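Local coordinates for protein Zn-dependent hydrolase, glyoxylase (PDB 6T5K) that probably hydrolyses beta-lactam antibiotics, carbapenems among them, to substituted beta-amino acids as a zinc-dependent class B metallo-beta-lactamase, at residues P73-S76 against N77-S80; L109-F112 against H113-I117; E161-T164 against Q165-I169; V204-N207 against K208-A212. All blocks are in the same frame, centred on the assembly; numbering follows the deposited sequence. Where two conformers were deposited one is given.

Interaction 1 (P73-S76 against N77-S80)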
loop_
_atom_site.group_PDB
_atom_site.type_symbol
_atom_site.label_atom_id
_atom_site.label_comp_id
_atom_site.label_asym_id
_atom_site.label_seq_id
_atom_site.Cartn_x
_atom_site.Cartn_y
_atom_site.Cartn_z
ATOM N N PRO A 73 4.156 7.917 -2.028
ATOM C CA PRO A 73 5.317 8.326 -1.232
ATOM C C PRO A 73 4.935 9.425 -0.241
ATOM O O PRO A 73 3.898 10.074 -0.396
ATOM C CB PRO A 73 6.315 8.815 -2.286
ATOM C CG PRO A 73 5.915 8.067 -3.561
ATOM C CD PRO A 73 4.404 7.998 -3.476
ATOM N N SER A 74 5.743 9.646 0.796
ATOM C CA SER A 74 5.370 10.623 1.821
ATOM C C SER A 74 5.312 12.043 1.279
ATOM O O SER A 74 4.541 12.879 1.777
ATOM C CB SER A 74 6.391 10.601 2.964
ATOM O OG SER A 74 6.258 9.417 3.732
ATOM N N THR A 75 6.151 12.360 0.312
ATOM C CA THR A 75 6.273 13.744 -0.086
ATOM C C THR A 75 5.677 13.951 -1.469
ATOM O O THR A 75 5.576 13.024 -2.280
ATOM C CB THR A 75 7.721 14.225 -0.109
ATOM O OG1 THR A 75 8.308 13.727 -1.288
ATOM C CG2 THR A 75 8.531 13.762 1.100
ATOM N N SER A 76 5.279 15.203 -1.725
ATOM C CA SER A 76 4.795 15.590 -3.045
ATOM C C SER A 76 5.846 15.321 -4.111
ATOM O O SER A 76 5.531 14.808 -5.196
ATOM C CB SER A 76 4.440 17.079 -3.039
ATOM O OG SER A 76 3.135 17.294 -2.546
ATOM N N ASN A 77 7.103 15.689 -3.824
ATOM C CA ASN A 77 8.168 15.546 -4.802
ATOM C C ASN A 77 8.294 14.105 -5.223
ATOM O O ASN A 77 8.400 13.798 -6.409
ATOM C CB ASN A 77 9.500 16.027 -4.201
ATOM C CG ASN A 77 9.655 17.518 -4.217
ATOM O OD1 ASN A 77 9.059 18.218 -5.031
ATOM N ND2 ASN A 77 10.489 18.015 -3.313
ATOM N N GLU A 78 8.305 13.185 -4.264
ATOM C CA GLU A 78 8.480 11.783 -4.609
ATOM C C GLU A 78 7.266 11.230 -5.336
ATOM O O GLU A 78 7.426 10.377 -6.226
ATOM C CB GLU A 78 8.731 10.976 -3.339
ATOM C CG GLU A 78 9.943 11.412 -2.508
ATOM C CD GLU A 78 9.856 10.978 -1.038
ATOM O OE1 GLU A 78 10.885 11.045 -0.351
ATOM O OE2 GLU A 78 8.771 10.543 -0.579
ATOM N N THR A 79 6.071 11.755 -5.037
ATOM C CA THR A 79 4.883 11.294 -5.729
ATOM C C THR A 79 4.911 11.770 -7.177
ATOM O O THR A 79 4.540 11.032 -8.094
ATOM C CB THR A 79 3.620 11.736 -4.979
ATOM O OG1 THR A 79 3.723 11.293 -3.612
ATOM C CG2 THR A 79 2.383 11.154 -5.578
ATOM N N SER A 80 5.327 13.017 -7.408
ATOM C CA SER A 80 5.495 13.497 -8.779
ATOM C C SER A 80 6.505 12.658 -9.559
ATOM O O SER A 80 6.307 12.377 -10.747
ATOM C CB SER A 80 5.903 14.968 -8.758
ATOM O OG SER A 80 4.876 15.717 -8.121
HETATM O O HOH W 1 11.419 15.256 -1.615
#
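Thr75 and Glu78 form the capping box that starts helix 76-88. At the N-cap, Thr75 OG1 takes the backbone N of Glu78 at 3.0 Å in a nearly straight bond (167°). The return bond, Thr75 N to Glu78 OE2, is weak at 3.3 Å in the conformer given. Thr75 OG1 stands between its own N and carbonyl carbon (chi1 78°), a position that turns it into the first helical turn, while the Glu78 chain runs back extended over the cap. The packing is tight on the buried flank, where Pro73 CB rests on Glu78 CB at 3.4 Å and Pro73 CD lies as close to Thr79 OG1. Thr75 O is gripped twice from opposite faces of its plane, by Thr79 N at 3.1 Å and by Thr79 OG1 at 2.9 Å. The other flank is loose: Ser76 and Asn77 are exposed, and one water joins Thr75 OG1 to Asn77 ND2 by weak bonds. Ser74, in the loop, lies about 4 Å, side chain to side chain, from the zinc ligand Asp104. Pro73 and Glu78 pack against strand 39-48 through Ser44, while Thr79 and Ser80 face helix 109-114.

Interaction 2 (L109-F112 against H113-I117). With EDO (1,2-ethanediol), chain D; EDO (1,2-ethanediol), chain F.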
loop_
_atom_site.group_PDB
_atom_site.type_symbol
_atom_site.label_atom_id
_atom_site.label_comp_id
_atom_site.label_asym_id
_atom_site.label_seq_id
_atom_site.Cartn_x
_atom_site.Cartn_y
_atom_site.Cartn_z
ATOM N N LEU A 109 -1.132 12.997 -2.185
ATOM C CA LEU A 109 -2.356 12.875 -2.968
ATOM C C LEU A 109 -2.575 14.051 -3.923
ATOM O O LEU A 109 -3.196 13.875 -4.981
ATOM C CB LEU A 109 -3.564 12.748 -2.060
ATOM C CG LEU A 109 -3.785 11.364 -1.462
ATOM C CD1 LEU A 109 -5.033 11.436 -0.616
ATOM C CD2 LEU A 109 -3.916 10.289 -2.522
ATOM N N GLU A 110 -2.117 15.257 -3.574
ATOM C CA GLU A 110 -2.418 16.385 -4.452
ATOM C C GLU A 110 -1.794 16.201 -5.835
ATOM O O GLU A 110 -2.340 16.694 -6.833
ATOM C CB GLU A 110 -1.985 17.714 -3.827
ATOM C CG GLU A 110 -1.910 18.875 -4.818
ATOM C CD GLU A 110 -3.252 19.244 -5.483
ATOM O OE1 GLU A 110 -4.335 18.824 -5.015
ATOM O OE2 GLU A 110 -3.215 19.992 -6.482
ATOM N N ALA A 111 -0.667 15.488 -5.926
ATOM C CA ALA A 111 -0.087 15.205 -7.229
ATOM C C ALA A 111 -1.032 14.368 -8.086
ATOM O O ALA A 111 -1.071 14.516 -9.308
ATOM C CB ALA A 111 1.265 14.512 -7.066
ATOM N N PHE A 112 -1.769 13.449 -7.466
ATOM C CA PHE A 112 -2.761 12.684 -8.208
ATOM C C PHE A 112 -3.955 13.556 -8.553
ATOM O O PHE A 112 -4.432 13.553 -9.697
ATOM C CB PHE A 112 -3.198 11.477 -7.383
ATOM C CG PHE A 112 -2.206 10.362 -7.383
ATOM C CD1 PHE A 112 -1.156 10.338 -6.480
ATOM C CD2 PHE A 112 -2.309 9.332 -8.297
ATOM C CE1 PHE A 112 -0.243 9.299 -6.483
ATOM C CE2 PHE A 112 -1.395 8.307 -8.303
ATOM C CZ PHE A 112 -0.362 8.300 -7.391
ATOM N N HIS A 113 -4.427 14.336 -7.582
ATOM C CA HIS A 113 -5.600 15.153 -7.806
ATOM C C HIS A 113 -5.341 16.177 -8.897
ATOM O O HIS A 113 -6.200 16.409 -9.747
ATOM C CB HIS A 113 -5.976 15.832 -6.505
ATOM C CG HIS A 113 -6.398 14.883 -5.430
ATOM N ND1 HIS A 113 -6.485 15.255 -4.110
ATOM C CD2 HIS A 113 -6.772 13.575 -5.483
ATOM C CE1 HIS A 113 -6.878 14.215 -3.390
ATOM N NE2 HIS A 113 -7.044 13.180 -4.197
ATOM N N ALA A 114 -4.151 16.760 -8.921
ATOM C CA ALA A 114 -3.819 17.736 -9.954
ATOM C C ALA A 114 -3.992 17.161 -11.355
ATOM O O ALA A 114 -4.295 17.898 -12.309
ATOM C CB ALA A 114 -2.372 18.162 -9.760
ATOM N N ARG A 115 -3.780 15.860 -11.502
ATOM C CA ARG A 115 -3.905 15.155 -12.765
ATOM C C ARG A 115 -5.291 14.562 -12.981
ATOM O O ARG A 115 -5.493 13.814 -13.949
ATOM C CB ARG A 115 -2.856 14.046 -12.829
ATOM C CG ARG A 115 -1.432 14.569 -12.920
ATOM C CD ARG A 115 -0.407 13.483 -12.568
ATOM N NE ARG A 115 0.940 13.899 -12.896
ATOM C CZ ARG A 115 1.702 14.664 -12.120
ATOM N NH1 ARG A 115 1.257 15.074 -10.941
ATOM N NH2 ARG A 115 2.916 15.029 -12.536
ATOM N N ASN A 116 -6.248 14.897 -12.117
ATOM C CA ASN A 116 -7.610 14.380 -12.232
ATOM C C ASN A 116 -7.641 12.870 -12.102
ATOM O O ASN A 116 -8.536 12.215 -12.636
ATOM C CB ASN A 116 -8.281 14.918 -13.492
ATOM C CG ASN A 116 -8.517 16.422 -13.397
ATOM O OD1 ASN A 116 -8.772 16.980 -12.328
ATOM N ND2 ASN A 116 -8.390 17.093 -14.544
ATOM N N ILE A 117 -6.718 12.324 -11.322
ATOM C CA ILE A 117 -6.738 10.904 -10.967
ATOM C C ILE A 117 -7.484 10.781 -9.653
ATOM O O ILE A 117 -7.100 11.424 -8.669
ATOM C CB ILE A 117 -5.321 10.333 -10.848
ATOM C CG1 ILE A 117 -4.536 10.522 -12.147
ATOM C CG2 ILE A 117 -5.397 8.823 -10.498
ATOM C CD1 ILE A 117 -3.031 10.338 -11.998
HETATM C C1 EDO D . -7.298 19.061 -10.081
HETATM O O1 EDO D . -6.950 19.529 -11.390
HETATM C C2 EDO D . -6.951 20.121 -9.034
HETATM O O2 EDO D . -6.629 19.514 -7.776
HETATM C C1 EDO F . -5.530 17.939 -0.405
HETATM O O1 EDO F . -6.734 17.484 0.280
HETATM C C2 EDO F . -5.144 17.167 -1.693
HETATM O O2 EDO F . -5.535 17.768 -2.984
#
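With CG beside its backbone N and opposite the carbonyl carbon (chi1 -65°), His113 swings its ring back along the helix over Leu109, one turn earlier. Leu109 O sits over one ring face, offset toward the rim and 3.4 Å from His113 CG, and Leu109 CB makes an off-centre CH-pi contact 4.3 Å from the ring centroid. Glu110 takes the other course, CG anti to N (chi1 164°) and the chain bent at chi2, which brings OE1 to the same side as His113 ND1. A 1,2-ethanediol, probably from the crystallisation liquor, bridges them: its O2 accepts from ND1 at 2.9 Å and donates to Glu110 OE1 at 2.6 Å. Farther on, Arg115 stretches out from CG to NE and sets NH1 2.9 Å from Ala111 O, the acceptor lying in the guanidinium plane. A Schellman motif ends the helix, with Asn116 at C-prime in positive phi and Ile117 N bound to Phe112 O at 3.1 Å. Ile117 CG2 then meets the edge of the Phe112 ring, at CD2, from 3.8 Å. With NE2 bonded to Ser119 OG, both His113 nitrogens have partners; nearby Glu110 could favour a protonated ring, though a neutral one with ND1-H would also fit. Arg115 divides its N-H groups between the Ala111 carbonyl and a salt bridge from NE to Glu87.

Interaction 3 (E161-T164 against Q165-I169). With ZN (zinc ion), chain G; EDO (1,2-ethanediol), chain B.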
loop_
_atom_site.group_PDB
_atom_site.type_symbol
_atom_site.label_atom_id
_atom_site.label_comp_id
_atom_site.label_asym_id
_atom_site.label_seq_id
_atom_site.Cartn_x
_atom_site.Cartn_y
_atom_site.Cartn_z
ATOM N N GLU A 161 -9.239 -3.308 12.592
ATOM C CA GLU A 161 -8.200 -2.402 13.071
ATOM C C GLU A 161 -6.863 -3.129 13.294
ATOM O O GLU A 161 -6.791 -4.337 13.491
ATOM C CB GLU A 161 -8.665 -1.747 14.367
ATOM C CG GLU A 161 -10.016 -1.059 14.260
ATOM C CD GLU A 161 -10.273 -0.044 15.367
ATOM O OE1 GLU A 161 -9.398 0.136 16.266
ATOM O OE2 GLU A 161 -11.351 0.598 15.325
ATOM N N GLY A 162 -5.781 -2.350 13.272
ATOM C CA GLY A 162 -4.472 -2.888 13.564
ATOM C C GLY A 162 -3.463 -1.782 13.747
ATOM O O GLY A 162 -3.412 -1.119 14.782
ATOM N N HIS A 163 -2.663 -1.574 12.715
ATOM C CA HIS A 163 -1.728 -0.455 12.713
ATOM C C HIS A 163 -2.453 0.863 12.942
ATOM O O HIS A 163 -1.976 1.733 13.681
ATOM C CB HIS A 163 -1.007 -0.422 11.368
ATOM C CG HIS A 163 -0.187 0.803 11.174
ATOM N ND1 HIS A 163 0.981 1.051 11.867
ATOM C CD2 HIS A 163 -0.381 1.870 10.373
ATOM C CE1 HIS A 163 1.479 2.214 11.486
ATOM N NE2 HIS A 163 0.673 2.730 10.580
ATOM N N THR A 164 -3.621 1.016 12.332
ATOM C CA THR A 164 -4.538 2.107 12.649
ATOM C C THR A 164 -5.962 1.553 12.646
ATOM O O THR A 164 -6.206 0.391 12.286
ATOM C CB THR A 164 -4.472 3.266 11.644
ATOM O OG1 THR A 164 -4.736 2.750 10.337
ATOM C CG2 THR A 164 -3.125 3.966 11.689
ATOM N N GLN A 165 -6.923 2.387 13.053
ATOM C CA GLN A 165 -8.304 1.930 13.043
ATOM C C GLN A 165 -8.857 1.749 11.643
ATOM O O GLN A 165 -9.790 0.957 11.458
ATOM C CB GLN A 165 -9.219 2.882 13.799
ATOM C CG GLN A 165 -9.234 4.320 13.285
ATOM C CD GLN A 165 -10.306 5.134 13.919
ATOM O OE1 GLN A 165 -10.041 5.968 14.772
ATOM N NE2 GLN A 165 -11.516 4.908 13.513
ATOM N N ASP A 166 -8.299 2.461 10.651
ATOM C CA ASP A 166 -8.854 2.564 9.310
ATOM C C ASP A 166 -8.073 1.770 8.262
ATOM O O ASP A 166 -8.396 1.885 7.073
ATOM C CB ASP A 166 -8.897 4.035 8.893
ATOM C CG ASP A 166 -7.504 4.683 8.868
ATOM O OD1 ASP A 166 -6.687 4.423 9.778
ATOM O OD2 ASP A 166 -7.248 5.477 7.923
ATOM N N ASN A 167 -7.047 1.055 8.662
ATOM C CA ASN A 167 -6.206 0.422 7.670
ATOM C C ASN A 167 -6.899 -0.611 6.785
ATOM O O ASN A 167 -7.684 -1.352 7.252
ATOM C CB ASN A 167 -4.872 -0.061 8.252
ATOM C CG ASN A 167 -5.019 -0.972 9.476
ATOM O OD1 ASN A 167 -4.117 -1.121 10.253
ATOM N ND2 ASN A 167 -6.095 -1.578 9.574
ATOM N N VAL A 168 -6.564 -0.590 5.501
ATOM C CA VAL A 168 -7.122 -1.502 4.519
ATOM C C VAL A 168 -5.997 -2.175 3.765
ATOM O O VAL A 168 -4.863 -1.697 3.755
ATOM C CB VAL A 168 -8.097 -0.842 3.521
ATOM C CG1 VAL A 168 -9.286 -0.308 4.292
ATOM C CG2 VAL A 168 -7.419 0.285 2.775
ATOM N N ILE A 169 -6.337 -3.278 3.101
ATOM C CA ILE A 169 -5.383 -3.972 2.250
ATOM C C ILE A 169 -5.777 -3.805 0.791
ATOM O O ILE A 169 -6.939 -3.507 0.449
ATOM C CB ILE A 169 -5.154 -5.452 2.627
ATOM C CG1 ILE A 169 -6.442 -6.273 2.535
ATOM C CG2 ILE A 169 -4.584 -5.500 4.020
ATOM C CD1 ILE A 169 -6.796 -6.665 1.130
HETATM ZN ZN ZN G . 0.894 4.377 9.451
HETATM C C1 EDO B . -7.028 2.538 17.232
HETATM O O1 EDO B . -8.082 1.889 17.940
HETATM C C2 EDO B . -6.471 3.677 18.045
HETATM O O2 EDO B . -7.565 4.491 18.470
HETATM O O HOH W 2 -12.883 0.723 13.061
HETATM O O HOH W 3 2.649 4.614 8.766
#
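Asn167 OD1 reaches back to the backbone nitrogens of His163 and Thr164, lying 2.9 Å from His163 N and accepting from Thr164 N at 3.0 Å. The Thr164 bond is nearly straight at its hydrogen (170°), yet the donor stands well above the amide plane, 60° out of it. Asn167 CG lies between its own N and carbonyl carbon (chi1 54°), which folds the amide back across the turn. A second short link is Thr164 OG1 to Asp166 OD1, 2.6 Å, met from above the carboxylate plane; the other oxygen, OD2, is bonded to Thr125 OG1. Gly162 N donates to Thr164 O two residues on, at 2.9 Å. This is the metal-binding loop between strands 152-157 and 169-172 of the metallo-beta-lactamase fold. From it His163 NE2 binds a zinc ion at 2.0 Å, alongside His100, His102 and a water, the three-histidine site of class B1 enzymes. The His163 ring meets those of His100 and His102 at steep angles, and Thr164 touches both of these histidines, tying the turn to the rest of the first zinc shell. On the outer flank Glu161 and Gln165 lie side by side, pointing the same way, with carboxylate and amide planes turned only slightly apart and Glu161 OE2 3.5 Å from Gln165 CB. A water donates to Glu161 OE2 at 2.7 Å and only weakly to Gln165 O, while Glu161 OE1 is held by Asn198 ND2 and by a bound 1,2-ethanediol.

Interaction 4 (V204-N207 against K208-A212)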
loop_
_atom_site.group_PDB
_atom_site.type_symbol
_atom_site.label_atom_id
_atom_site.label_comp_id
_atom_site.label_asym_id
_atom_site.label_seq_id
_atom_site.Cartn_x
_atom_site.Cartn_y
_atom_site.Cartn_z
ATOM N N VAL A 204 -6.322 -10.380 15.308
ATOM C CA VAL A 204 -7.614 -10.852 14.821
ATOM C C VAL A 204 -7.806 -10.430 13.370
ATOM O O VAL A 204 -8.226 -11.225 12.525
ATOM C CB VAL A 204 -8.743 -10.314 15.721
ATOM C CG1 VAL A 204 -10.134 -10.699 15.197
ATOM C CG2 VAL A 204 -8.563 -10.809 17.152
ATOM N N THR A 205 -7.547 -9.153 13.076
ATOM C CA THR A 205 -7.613 -8.652 11.706
ATOM C C THR A 205 -6.694 -9.423 10.777
ATOM O O THR A 205 -7.100 -9.823 9.681
ATOM C CB THR A 205 -7.233 -7.178 11.748
ATOM O OG1 THR A 205 -8.191 -6.507 12.580
ATOM C CG2 THR A 205 -7.191 -6.579 10.347
ATOM N N VAL A 206 -5.446 -9.654 11.207
ATOM C CA VAL A 206 -4.517 -10.352 10.327
ATOM C C VAL A 206 -4.950 -11.794 10.092
ATOM O O VAL A 206 -4.784 -12.328 8.992
ATOM C CB VAL A 206 -3.065 -10.210 10.809
ATOM C CG1 VAL A 206 -2.132 -11.044 9.944
ATOM C CG2 VAL A 206 -2.702 -8.727 10.736
ATOM N N ASN A 207 -5.476 -12.470 11.107
ATOM C CA ASN A 207 -5.927 -13.820 10.863
ATOM C C ASN A 207 -7.087 -13.833 9.868
ATOM O O ASN A 207 -7.208 -14.785 9.072
ATOM C CB ASN A 207 -6.348 -14.510 12.158
ATOM C CG ASN A 207 -6.544 -16.013 11.965
ATOM O OD1 ASN A 207 -7.648 -16.484 11.713
ATOM N ND2 ASN A 207 -5.447 -16.755 11.989
ATOM N N LYS A 208 -7.948 -12.799 9.894
ATOM C CA LYS A 208 -9.032 -12.758 8.917
ATOM C C LYS A 208 -8.449 -12.686 7.513
ATOM O O LYS A 208 -8.951 -13.318 6.574
ATOM C CB LYS A 208 -9.997 -11.610 9.123
ATOM C CG LYS A 208 -10.795 -11.761 10.377
ATOM C CD LYS A 208 -11.551 -10.522 10.692
ATOM C CE LYS A 208 -12.477 -10.200 9.599
ATOM N NZ LYS A 208 -13.035 -8.801 9.715
ATOM N N ILE A 209 -7.353 -11.920 7.355
ATOM C CA ILE A 209 -6.679 -11.779 6.056
ATOM C C ILE A 209 -6.086 -13.110 5.609
ATOM O O ILE A 209 -6.265 -13.539 4.468
ATOM C CB ILE A 209 -5.589 -10.688 6.134
ATOM C CG1 ILE A 209 -6.261 -9.314 6.360
ATOM C CG2 ILE A 209 -4.746 -10.630 4.850
ATOM C CD1 ILE A 209 -5.323 -8.224 6.758
ATOM N N SER A 210 -5.356 -13.772 6.503
ATOM C CA SER A 210 -4.784 -15.064 6.153
ATOM C C SER A 210 -5.877 -16.041 5.751
ATOM O O SER A 210 -5.749 -16.766 4.754
ATOM C CB SER A 210 -4.017 -15.604 7.355
ATOM O OG SER A 210 -2.988 -14.705 7.719
ATOM N N THR A 211 -6.961 -16.068 6.518
ATOM C CA THR A 211 -8.059 -16.989 6.227
ATOM C C THR A 211 -8.744 -16.663 4.902
ATOM O O THR A 211 -9.269 -17.561 4.225
ATOM C CB THR A 211 -9.052 -16.932 7.387
ATOM O OG1 THR A 211 -8.390 -17.302 8.596
ATOM C CG2 THR A 211 -10.199 -17.854 7.202
ATOM N N ALA A 212 -8.805 -15.385 4.539
ATOM C CA ALA A 212 -9.458 -14.976 3.299
ATOM C C ALA A 212 -8.607 -15.285 2.071
ATOM O O ALA A 212 -9.156 -15.557 0.998
ATOM C CB ALA A 212 -9.728 -13.465 3.313
#
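Asn207 and Thr211 stand one turn apart on helix 201-212, their side chains crossing at an angle. Thr211 OG1, beside its own backbone N with chi1 -59°, bends back to Asn207 O at 2.8 Å. Thr211 N binds the same oxygen at 2.9 Å, and the two donors arrive from opposite faces of its plane. Asn207 turns the other way: CG is anti to N (chi1 -168°), OD1 lies 3.3 Å from Thr211 OG1, and ND2 reaches Glu236 OE1 on helix 230-239. One residue on, Lys208 lays its CG 3.4 Å from Val204 O before the chain bends at chi3 and carries NZ to Phe159 O. Ile209 runs along the buried side, CG1 coming within 3.5 Å of Thr205 O and CD1 lying loosely beside Thr205 CG2, 4.4 Å away. Val206 and Ser210 flank this side, resting on Thr235 and Leu232 of helix 230-239 respectively, while Ile209 also packs on Leu183 and Phe159. The helix is the crossover of the beta-alpha-beta unit joining strands 177-181 and 218-221. Chemically, Asn207 O takes both the backbone N-H and the hydroxyl of Thr211, and that hydroxyl is thereby satisfied within its own helix. Asn207 and Lys208 instead spend their polar ends outside the turn, tying the helix to helix 230-239 and to the loop at Phe159.

How the interactions relate
The four contacts form two touching pairs; interaction 4 lies across the chain's centre from interactions 1 and 2. Interactions 1 and 2, centres 11 Å apart, meet where Thr79 CG2 presses on Phe112 CE1 at 3.3 Å and on Ala111 CB at 3.8 Å, joining helix 76-88 to helix 109-114. Interactions 3 and 4, 12 Å between centres, are linked by a probable hydrogen bond from Thr205 OG1 to Glu161 O, 2.7 Å, and by packing of Ile169 CG2 on Ile209 CD1. Interaction 3 alone supplies a zinc ligand. Measured from the side chains, Ser74 of interaction 1 lies about 8 Å from a zinc ion, whereas Leu109 of interaction 2 and Val206 of interaction 4 are each about 14 Å away.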